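Local coordinates for uncharacterized protein AF_0941 (Archaeoglobus fulgidus, PDB 1YOZ) that is of unknown function but folds as an all-helical protein of the AF0941-like family and assembles as a pair of identical subunits, at residues Ile6-Arg12 with Met38-Asp42; Ala26-Leu30 with Phe79-Lys83; Leu47-Lys51 with Val112-Val116. All blocks are in the same frame, centred on the assembly; numbering follows the deposited sequence.

Interaction 1: residues Ile6-Arg12 with Met38-Asp42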
loop_
_atom_site.group_PDB
_atom_site.type_symbol
_atom_site.label_atom_id
_atom_site.label_comp_id
_atom_site.label_asym_id
_atom_site.label_seq_id
_atom_site.Cartn_x
_atom_site.Cartn_y
_atom_site.Cartn_z
ATOM N N ILE B 6 0.821 1.555 8.437
ATOM C CA ILE B 6 2.202 1.872 8.658
ATOM C C ILE B 6 3.127 0.998 7.767
ATOM O O ILE B 6 2.957 -0.212 7.684
ATOM C CB ILE B 6 2.559 1.704 10.189
ATOM C CG1 ILE B 6 1.825 2.766 11.035
ATOM C CG2 ILE B 6 4.039 1.762 10.399
ATOM C CD1 ILE B 6 1.873 2.551 12.591
ATOM N N ASN B 7 4.084 1.640 7.078
ATOM C CA ASN B 7 5.122 0.983 6.320
ATOM C C ASN B 7 6.199 2.021 6.061
ATOM O O ASN B 7 6.070 2.865 5.156
ATOM C CB ASN B 7 4.566 0.429 4.972
ATOM C CG ASN B 7 5.579 -0.365 4.207
ATOM O OD1 ASN B 7 6.779 -0.221 4.414
ATOM N ND2 ASN B 7 5.108 -1.157 3.235
ATOM N N SER B 8 7.228 1.969 6.912
ATOM C CA SER B 8 8.322 2.920 6.930
ATOM C C SER B 8 9.172 2.799 5.689
ATOM O O SER B 8 9.595 3.815 5.156
ATOM C CB SER B 8 9.169 2.692 8.186
ATOM O OG SER B 8 8.390 3.087 9.330
ATOM N N PHE B 9 9.372 1.573 5.204
ATOM C CA PHE B 9 10.200 1.407 4.005
ATOM C C PHE B 9 9.541 2.070 2.807
ATOM O O PHE B 9 10.189 2.856 2.047
ATOM C CB PHE B 9 10.506 -0.057 3.690
ATOM C CG PHE B 9 11.386 -0.237 2.496
ATOM C CD1 PHE B 9 12.777 -0.195 2.626
ATOM C CD2 PHE B 9 10.833 -0.435 1.227
ATOM C CE1 PHE B 9 13.605 -0.327 1.510
ATOM C CE2 PHE B 9 11.648 -0.550 0.101
ATOM C CZ PHE B 9 13.031 -0.511 0.240
ATOM N N LEU B 10 8.259 1.771 2.643
ATOM C CA LEU B 10 7.468 2.357 1.549
ATOM C C LEU B 10 7.487 3.880 1.583
ATOM O O LEU B 10 7.751 4.526 0.577
ATOM C CB LEU B 10 6.037 1.792 1.550
ATOM C CG LEU B 10 5.101 2.372 0.480
ATOM C CD1 LEU B 10 5.468 1.944 -0.915
ATOM C CD2 LEU B 10 3.714 1.970 0.853
ATOM N N ASP B 11 7.294 4.475 2.756
ATOM C CA ASP B 11 7.297 5.929 2.830
ATOM C C ASP B 11 8.679 6.518 2.546
ATOM O O ASP B 11 8.786 7.521 1.841
ATOM C CB ASP B 11 6.811 6.434 4.196
ATOM C CG ASP B 11 5.315 6.234 4.418
ATOM O OD1 ASP B 11 4.466 6.368 3.491
ATOM O OD2 ASP B 11 4.979 5.946 5.558
ATOM N N ARG B 12 9.726 5.961 3.162
ATOM C CA ARG B 12 11.086 6.493 2.911
ATOM C C ARG B 12 11.458 6.364 1.445
ATOM O O ARG B 12 12.026 7.277 0.871
ATOM C CB ARG B 12 12.154 5.782 3.741
ATOM C CG ARG B 12 12.289 6.333 5.151
ATOM C CD ARG B 12 12.902 5.326 6.120
ATOM N NE ARG B 12 12.092 5.329 7.325
ATOM C CZ ARG B 12 12.344 6.003 8.442
ATOM N NH1 ARG B 12 13.451 6.743 8.570
ATOM N NH2 ARG B 12 11.473 5.913 9.449
ATOM N N MET B 38 13.694 -2.102 10.168
ATOM C CA MET B 38 12.605 -1.171 9.880
ATOM C C MET B 38 11.249 -1.857 9.961
ATOM O O MET B 38 10.360 -1.354 10.597
ATOM C CB MET B 38 12.760 -0.600 8.444
ATOM C CG MET B 38 12.553 0.890 8.310
ATOM S SD MET B 38 12.795 1.480 6.644
ATOM C CE MET B 38 14.430 1.023 6.368
ATOM N N PHE B 39 11.086 -3.009 9.288
ATOM C CA PHE B 39 9.839 -3.770 9.431
ATOM C C PHE B 39 9.627 -4.279 10.850
ATOM O O PHE B 39 8.490 -4.313 11.309
ATOM C CB PHE B 39 9.733 -4.921 8.405
ATOM C CG PHE B 39 9.498 -4.437 7.001
ATOM C CD1 PHE B 39 8.200 -4.159 6.558
ATOM C CD2 PHE B 39 10.554 -4.240 6.147
ATOM C CE1 PHE B 39 7.966 -3.711 5.259
ATOM C CE2 PHE B 39 10.336 -3.790 4.820
ATOM C CZ PHE B 39 9.050 -3.512 4.399
ATOM N N ARG B 40 10.696 -4.717 11.535
ATOM C CA ARG B 40 10.528 -5.069 12.975
ATOM C C ARG B 40 9.998 -3.865 13.766
ATOM O O ARG B 40 9.071 -4.024 14.582
ATOM C CB ARG B 40 11.834 -5.531 13.662
ATOM C CG ARG B 40 12.368 -6.865 13.258
ATOM C CD ARG B 40 13.656 -7.194 14.073
ATOM N NE ARG B 40 14.418 -8.221 13.361
ATOM C CZ ARG B 40 15.561 -8.026 12.704
ATOM N NH1 ARG B 40 16.131 -6.828 12.657
ATOM N NH2 ARG B 40 16.157 -9.053 12.112
ATOM N N SER B 41 10.592 -2.673 13.558
ATOM C CA SER B 41 10.110 -1.509 14.283
ATOM C C SER B 41 8.684 -1.138 13.944
ATOM O O SER B 41 7.958 -0.665 14.811
ATOM C CB SER B 41 10.995 -0.261 14.126
ATOM O OG SER B 41 11.461 -0.126 12.806
ATOM N N ASP B 42 8.301 -1.313 12.666
ATOM C CA ASP B 42 6.925 -1.104 12.242
ATOM C C ASP B 42 5.954 -2.023 12.955
ATOM O O ASP B 42 4.905 -1.562 13.422
ATOM C CB ASP B 42 6.784 -1.327 10.724
ATOM C CG ASP B 42 7.266 -0.134 9.908
ATOM O OD1 ASP B 42 7.647 0.933 10.499
ATOM O OD2 ASP B 42 7.248 -0.266 8.664
HETATM O O HOH W 1 9.268 -0.808 6.753
#

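Interaction 2: residues Ala26-Leu30 with Phe79-Lys83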
loop_
_atom_site.group_PDB
_atom_site.type_symbol
_atom_site.label_atom_id
_atom_site.label_comp_id
_atom_site.label_asym_id
_atom_site.label_seq_id
_atom_site.Cartn_x
_atom_site.Cartn_y
_atom_site.Cartn_z
ATOM N N ALA B 26 19.367 6.771 -0.069
ATOM C CA ALA B 26 19.024 5.490 -0.640
ATOM C C ALA B 26 19.959 4.378 -0.132
ATOM O O ALA B 26 19.494 3.291 0.255
ATOM C CB ALA B 26 19.022 5.551 -2.185
ATOM N N ASP B 27 21.254 4.655 -0.117
ATOM C CA ASP B 27 22.249 3.701 0.348
ATOM C C ASP B 27 21.927 3.140 1.762
ATOM O O ASP B 27 21.995 1.927 2.010
ATOM C CB ASP B 27 23.628 4.379 0.310
ATOM C CG ASP B 27 24.766 3.399 0.400
ATOM O OD1 ASP B 27 24.797 2.435 -0.385
ATOM O OD2 ASP B 27 25.649 3.597 1.265
ATOM N N LYS B 28 21.522 4.001 2.680
ATOM C CA LYS B 28 21.160 3.517 4.011
ATOM C C LYS B 28 19.834 2.763 4.007
ATOM O O LYS B 28 19.682 1.725 4.692
ATOM C CB LYS B 28 21.100 4.653 5.036
ATOM C CG LYS B 28 20.324 4.276 6.313
ATOM C CD LYS B 28 20.454 5.342 7.387
ATOM C CE LYS B 28 19.567 5.057 8.590
ATOM N NZ LYS B 28 19.522 6.262 9.505
ATOM N N LEU B 29 18.877 3.284 3.247
ATOM C CA LEU B 29 17.584 2.635 3.157
ATOM C C LEU B 29 17.689 1.185 2.609
ATOM O O LEU B 29 16.961 0.307 3.061
ATOM C CB LEU B 29 16.585 3.493 2.364
ATOM C CG LEU B 29 15.137 3.000 2.223
ATOM C CD1 LEU B 29 14.410 2.841 3.547
ATOM C CD2 LEU B 29 14.386 3.936 1.305
ATOM N N LEU B 30 18.638 0.952 1.693
ATOM C CA LEU B 30 18.735 -0.300 0.943
ATOM C C LEU B 30 19.732 -1.301 1.494
ATOM O O LEU B 30 20.059 -2.302 0.824
ATOM C CB LEU B 30 19.063 -0.003 -0.502
ATOM C CG LEU B 30 18.018 0.815 -1.247
ATOM C CD1 LEU B 30 18.547 1.202 -2.644
ATOM C CD2 LEU B 30 16.707 0.122 -1.329
ATOM N N PHE B 79 12.730 -2.184 -4.020
ATOM C CA PHE B 79 14.193 -2.189 -3.845
ATOM C C PHE B 79 14.900 -1.831 -5.167
ATOM O O PHE B 79 15.726 -0.926 -5.223
ATOM C CB PHE B 79 14.629 -3.565 -3.393
ATOM C CG PHE B 79 16.080 -3.652 -2.955
ATOM C CD1 PHE B 79 16.406 -3.631 -1.606
ATOM C CD2 PHE B 79 17.106 -3.829 -3.900
ATOM C CE1 PHE B 79 17.741 -3.739 -1.177
ATOM C CE2 PHE B 79 18.451 -3.961 -3.486
ATOM C CZ PHE B 79 18.769 -3.904 -2.132
ATOM N N GLU B 80 14.497 -2.513 -6.236
ATOM C CA GLU B 80 15.083 -2.363 -7.559
ATOM C C GLU B 80 14.740 -1.033 -8.193
ATOM O O GLU B 80 15.608 -0.369 -8.733
ATOM C CB GLU B 80 14.613 -3.526 -8.438
ATOM C CG GLU B 80 15.157 -4.868 -7.948
ATOM C CD GLU B 80 16.675 -4.928 -7.897
ATOM O OE1 GLU B 80 17.348 -4.295 -8.761
ATOM O OE2 GLU B 80 17.184 -5.646 -6.999
ATOM N N ARG B 81 13.473 -0.634 -8.114
ATOM C CA ARG B 81 13.069 0.733 -8.425
ATOM C C ARG B 81 14.045 1.775 -7.860
ATOM O O ARG B 81 14.471 2.693 -8.563
ATOM C CB ARG B 81 11.666 0.997 -7.854
ATOM C CG ARG B 81 10.728 1.851 -8.695
ATOM C CD ARG B 81 11.263 3.273 -8.933
ATOM N NE ARG B 81 10.225 4.209 -9.386
ATOM C CZ ARG B 81 10.463 5.274 -10.146
ATOM N NH1 ARG B 81 11.701 5.536 -10.557
ATOM N NH2 ARG B 81 9.460 6.074 -10.508
ATOM N N LEU B 82 14.397 1.629 -6.586
ATOM C CA LEU B 82 15.115 2.672 -5.886
ATOM C C LEU B 82 16.591 2.737 -6.261
ATOM O O LEU B 82 17.155 3.835 -6.352
ATOM C CB LEU B 82 14.933 2.506 -4.372
ATOM C CG LEU B 82 15.475 3.624 -3.481
ATOM C CD1 LEU B 82 14.972 5.021 -3.959
ATOM C CD2 LEU B 82 15.091 3.352 -2.029
ATOM N N LYS B 83 17.195 1.560 -6.447
ATOM C CA LYS B 83 18.477 1.355 -7.134
ATOM C C LYS B 83 18.493 2.037 -8.499
ATOM O O LYS B 83 19.383 2.822 -8.804
ATOM C CB LYS B 83 18.704 -0.152 -7.329
ATOM C CG LYS B 83 19.325 -0.848 -6.134
ATOM C CD LYS B 83 19.852 -2.245 -6.495
ATOM C CE LYS B 83 21.217 -2.181 -7.111
ATOM N NZ LYS B 83 21.880 -3.484 -7.104
#

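Interaction 3: residues Leu47-Lys51 with Val112-Val116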
loop_
_atom_site.group_PDB
_atom_site.type_symbol
_atom_site.label_atom_id
_atom_site.label_comp_id
_atom_site.label_asym_id
_atom_site.label_seq_id
_atom_site.Cartn_x
_atom_site.Cartn_y
_atom_site.Cartn_z
ATOM N N LEU B 47 1.705 -2.870 16.762
ATOM C CA LEU B 47 1.286 -3.548 17.989
ATOM C C LEU B 47 0.952 -2.541 19.091
ATOM O O LEU B 47 -0.090 -2.676 19.711
ATOM C CB LEU B 47 2.295 -4.601 18.413
ATOM C CG LEU B 47 2.061 -5.994 17.815
ATOM C CD1 LEU B 47 3.202 -6.888 18.187
ATOM C CD2 LEU B 47 0.766 -6.596 18.327
ATOM N N ASN B 48 1.768 -1.495 19.264
ATOM C CA ASN B 48 1.493 -0.452 20.288
ATOM C C ASN B 48 0.262 0.435 20.104
ATOM O O ASN B 48 -0.368 0.861 21.093
ATOM C CB ASN B 48 2.743 0.388 20.582
ATOM C CG ASN B 48 3.806 -0.403 21.288
ATOM O OD1 ASN B 48 3.544 -1.510 21.781
ATOM N ND2 ASN B 48 5.029 0.133 21.325
ATOM N N LEU B 49 -0.119 0.713 18.848
ATOM C CA LEU B 49 -1.408 1.345 18.568
ATOM C C LEU B 49 -2.583 0.496 19.056
ATOM O O LEU B 49 -3.624 1.006 19.549
ATOM C CB LEU B 49 -1.544 1.567 17.050
ATOM C CG LEU B 49 -0.600 2.588 16.449
ATOM C CD1 LEU B 49 -0.972 2.774 14.925
ATOM C CD2 LEU B 49 -0.772 3.887 17.124
ATOM N N TYR B 50 -2.438 -0.810 18.900
ATOM C CA TYR B 50 -3.490 -1.707 19.351
ATOM C C TYR B 50 -3.449 -1.612 20.896
ATOM O O TYR B 50 -4.422 -1.245 21.531
ATOM C CB TYR B 50 -3.210 -3.127 18.875
ATOM C CG TYR B 50 -4.127 -4.185 19.450
ATOM C CD1 TYR B 50 -5.493 -4.155 19.212
ATOM C CD2 TYR B 50 -3.617 -5.204 20.233
ATOM C CE1 TYR B 50 -6.320 -5.102 19.748
ATOM C CE2 TYR B 50 -4.437 -6.159 20.771
ATOM C CZ TYR B 50 -5.786 -6.109 20.518
ATOM O OH TYR B 50 -6.617 -7.090 21.050
ATOM N N LYS B 51 -2.266 -1.854 21.449
ATOM C CA LYS B 51 -2.101 -2.003 22.899
ATOM C C LYS B 51 -2.388 -0.702 23.703
ATOM O O LYS B 51 -2.571 -0.752 24.928
ATOM C CB LYS B 51 -0.711 -2.574 23.178
ATOM C CG LYS B 51 -0.563 -4.032 22.799
ATOM C CD LYS B 51 0.897 -4.431 22.852
ATOM C CE LYS B 51 1.178 -5.886 22.476
ATOM N NZ LYS B 51 2.698 -5.952 22.436
ATOM N N VAL B 112 4.552 -12.009 14.514
ATOM C CA VAL B 112 3.907 -10.996 15.401
ATOM C C VAL B 112 2.408 -10.770 15.136
ATOM O O VAL B 112 1.652 -10.333 16.027
ATOM C CB VAL B 112 4.707 -9.629 15.463
ATOM C CG1 VAL B 112 5.849 -9.606 14.532
ATOM C CG2 VAL B 112 3.817 -8.443 15.220
ATOM N N GLU B 113 1.998 -11.054 13.901
ATOM C CA GLU B 113 0.590 -11.002 13.495
ATOM C C GLU B 113 -0.236 -11.811 14.509
ATOM O O GLU B 113 -1.250 -11.313 14.996
ATOM C CB GLU B 113 0.436 -11.604 12.101
ATOM C CG GLU B 113 -0.449 -10.882 11.081
ATOM C CD GLU B 113 -0.525 -11.657 9.773
ATOM O OE1 GLU B 113 -1.152 -11.174 8.783
ATOM O OE2 GLU B 113 0.019 -12.789 9.731
ATOM N N LYS B 114 0.189 -13.048 14.810
ATOM C CA LYS B 114 -0.394 -13.830 15.925
ATOM C C LYS B 114 -0.274 -12.959 17.191
ATOM O O LYS B 114 0.816 -12.601 17.591
ATOM C CB LYS B 114 0.286 -15.209 16.083
ATOM C CG LYS B 114 1.023 -15.672 14.843
ATOM C CD LYS B 114 0.549 -17.005 14.290
ATOM C CE LYS B 114 1.216 -17.276 12.929
ATOM N NZ LYS B 114 1.153 -18.695 12.446
ATOM N N GLU B 115 -1.395 -12.584 17.785
ATOM C CA GLU B 115 -1.499 -11.220 18.338
ATOM C C GLU B 115 -0.846 -10.873 19.653
ATOM O O GLU B 115 0.224 -11.381 19.964
ATOM C CB GLU B 115 -2.940 -10.702 18.317
ATOM C CG GLU B 115 -3.275 -10.078 17.014
ATOM C CD GLU B 115 -3.895 -8.701 17.137
ATOM O OE1 GLU B 115 -5.003 -8.514 16.596
ATOM O OE2 GLU B 115 -3.275 -7.799 17.754
ATOM N N VAL B 116 -1.505 -9.958 20.376
ATOM C CA VAL B 116 -0.937 -9.114 21.464
ATOM C C VAL B 116 0.515 -9.428 21.888
ATOM O O VAL B 116 1.480 -9.026 21.215
ATOM C CB VAL B 116 -1.879 -9.055 22.713
ATOM C CG1 VAL B 116 -1.729 -7.703 23.448
ATOM C CG2 VAL B 116 -3.357 -9.308 22.313
#

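Interaction 1: residues Ile6-Arg12 with Met38-Asp42
D42 grips the N-terminal end of helix 8-18 in a buried polar contact near the centre of the chain, with an apolar patch beside it. The carboxylate of D42 takes two bonds from S8, one to each oxygen. The backbone N of S8 gives a nearly straight bond (174°) to D42 OD2 at 2.8 Å. S8 OG donates to D42 OD1 at 2.6 Å, on its syn lone pair. The hydroxyl lies beside its own backbone N (chi1 -69°), which lets both donors face the one carboxylate. A water joins F9 N to D42 OD2, 2.8 Å from that oxygen, and sits over one face of the F39 ring. The contact is thus a helix N-terminus held by an acid of helix 32-51; the axes of the short segments 8-12 and 38-42 run at 118°. N7 is the N-cap: N7 OD1 accepts from L10 N at 3.0 Å, while N7 ND2 bonds to the hydroxyl of Y5. With an alanine at D42, the S8 backbone N and hydroxyl would probably lose their acceptor, and the water its tie to helix 32-51. On the apolar flank, M38 SD lies 3.7 Å from F9 CA, and M38 CE meets the edge of the F9 ring. F39 CZ packs on F9 CB at 3.8 Å. R12 CD lies 3.9 Å from M38 SD.

Interaction 2: residues Ala26-Leu30 with Phe79-Lys83
The short helix 26-29 lies against helix 75-88, with A26 CA 7.1 Å from L82 CA and L30 CA 6.9 Å from F79 CA. This is a buried helix-to-helix contact of an all-helical fold, without a hydrogen bond across it. L30, the first residue to leave helical geometry, supplies the largest share of the buried surface. Its CG lies beside its own backbone N (chi1 -62°), and the two methyls part from there. L30 CD2 goes over one face of the F79 ring in a CH-pi contact, 4.2 Å from the ring centroid and 26° off the normal. The same methyl, L30 CD2, meets L82 CD2 at 3.7 Å. L30 CD1 lies on the other branch, near L82 CG and the K83 backbone, with K83 CG at 4.1 Å. L82 meets A26, L29 and L30 of the 26-30 segment. A26 CB rests on L82 CG at 4.2 Å. L29 crosses L82 at about a right angle, and their CD2 atoms come to 3.5 Å, tighter than usual for two methyls. K83 offers its backbone and CG here; its amine bonds to the carbonyl of K95. F9 and I16 of helix 8-18 also pack on L29, while I35 of helix 32-51 packs on F79. At the end of the short helix, the carbonyl oxygen of L30 lies 3.4 Å from F79 CE1.

Interaction 3: residues Leu47-Lys51 with Val112-Val116
The last turn of helix 32-51 meets the C-terminal tail, which leaves helix 99-113 at K114 and brings the CA of V116 within 6.9 Å of that of L47. V112, still helical, takes part through one methyl: V112 CG2 is 3.4 Å from L47 CD1, closer than usual for carbons, and its modelled position is doubtful. E115 reaches over the Y50 ring. Its chain bends at chi2 (-130°), which sets E115 OE2 3.5 Å above one face of the Y50 ring, offset toward the rim. The ring and carboxylate planes stand 54° apart. E115 OE2 is buried here without a polar partner in the model, but E115 OE1 forms a salt bridge with K57. V116 comes to the same ring from its edge: V116 CG2 lies in the ring plane, 3.7 Å from Y50 CE2. The extended side chain of K51 runs obliquely past V116, with K51 CE 3.4 Å from V116 O, of the terminal carboxyl group. The tail lies against the helix end at the surface without a hydrogen bond, and its exact placement is less certain. Helix 57-73 lies beside both segments: F64 packs on L47 and V112, and K57 packs on Y50.

Overall arrangement
Interactions 1 and 2 are buried, whereas interaction 3 lies at the surface, its centre about 17 Å from that of the chain. Interactions 1 and 3 share helix 32-51 at different levels, and I6 touches L49 between them. Interaction 2 adjoins interaction 1 through L29, which packs on F9, R12 and M38. Interactions 2 and 3 sit on opposite sides of the chain centre, their nearest atoms about 19 Å apart. In interaction 1 hydrogen bonds and a water meet a buried carboxylate at a helix start, beside apolar packing. Interaction 2 is mainly leucine methyls, an alanine and a phenylalanine ring. Interaction 3 mixes charged, aromatic and aliphatic side chains; neither has a hydrogen bond across it.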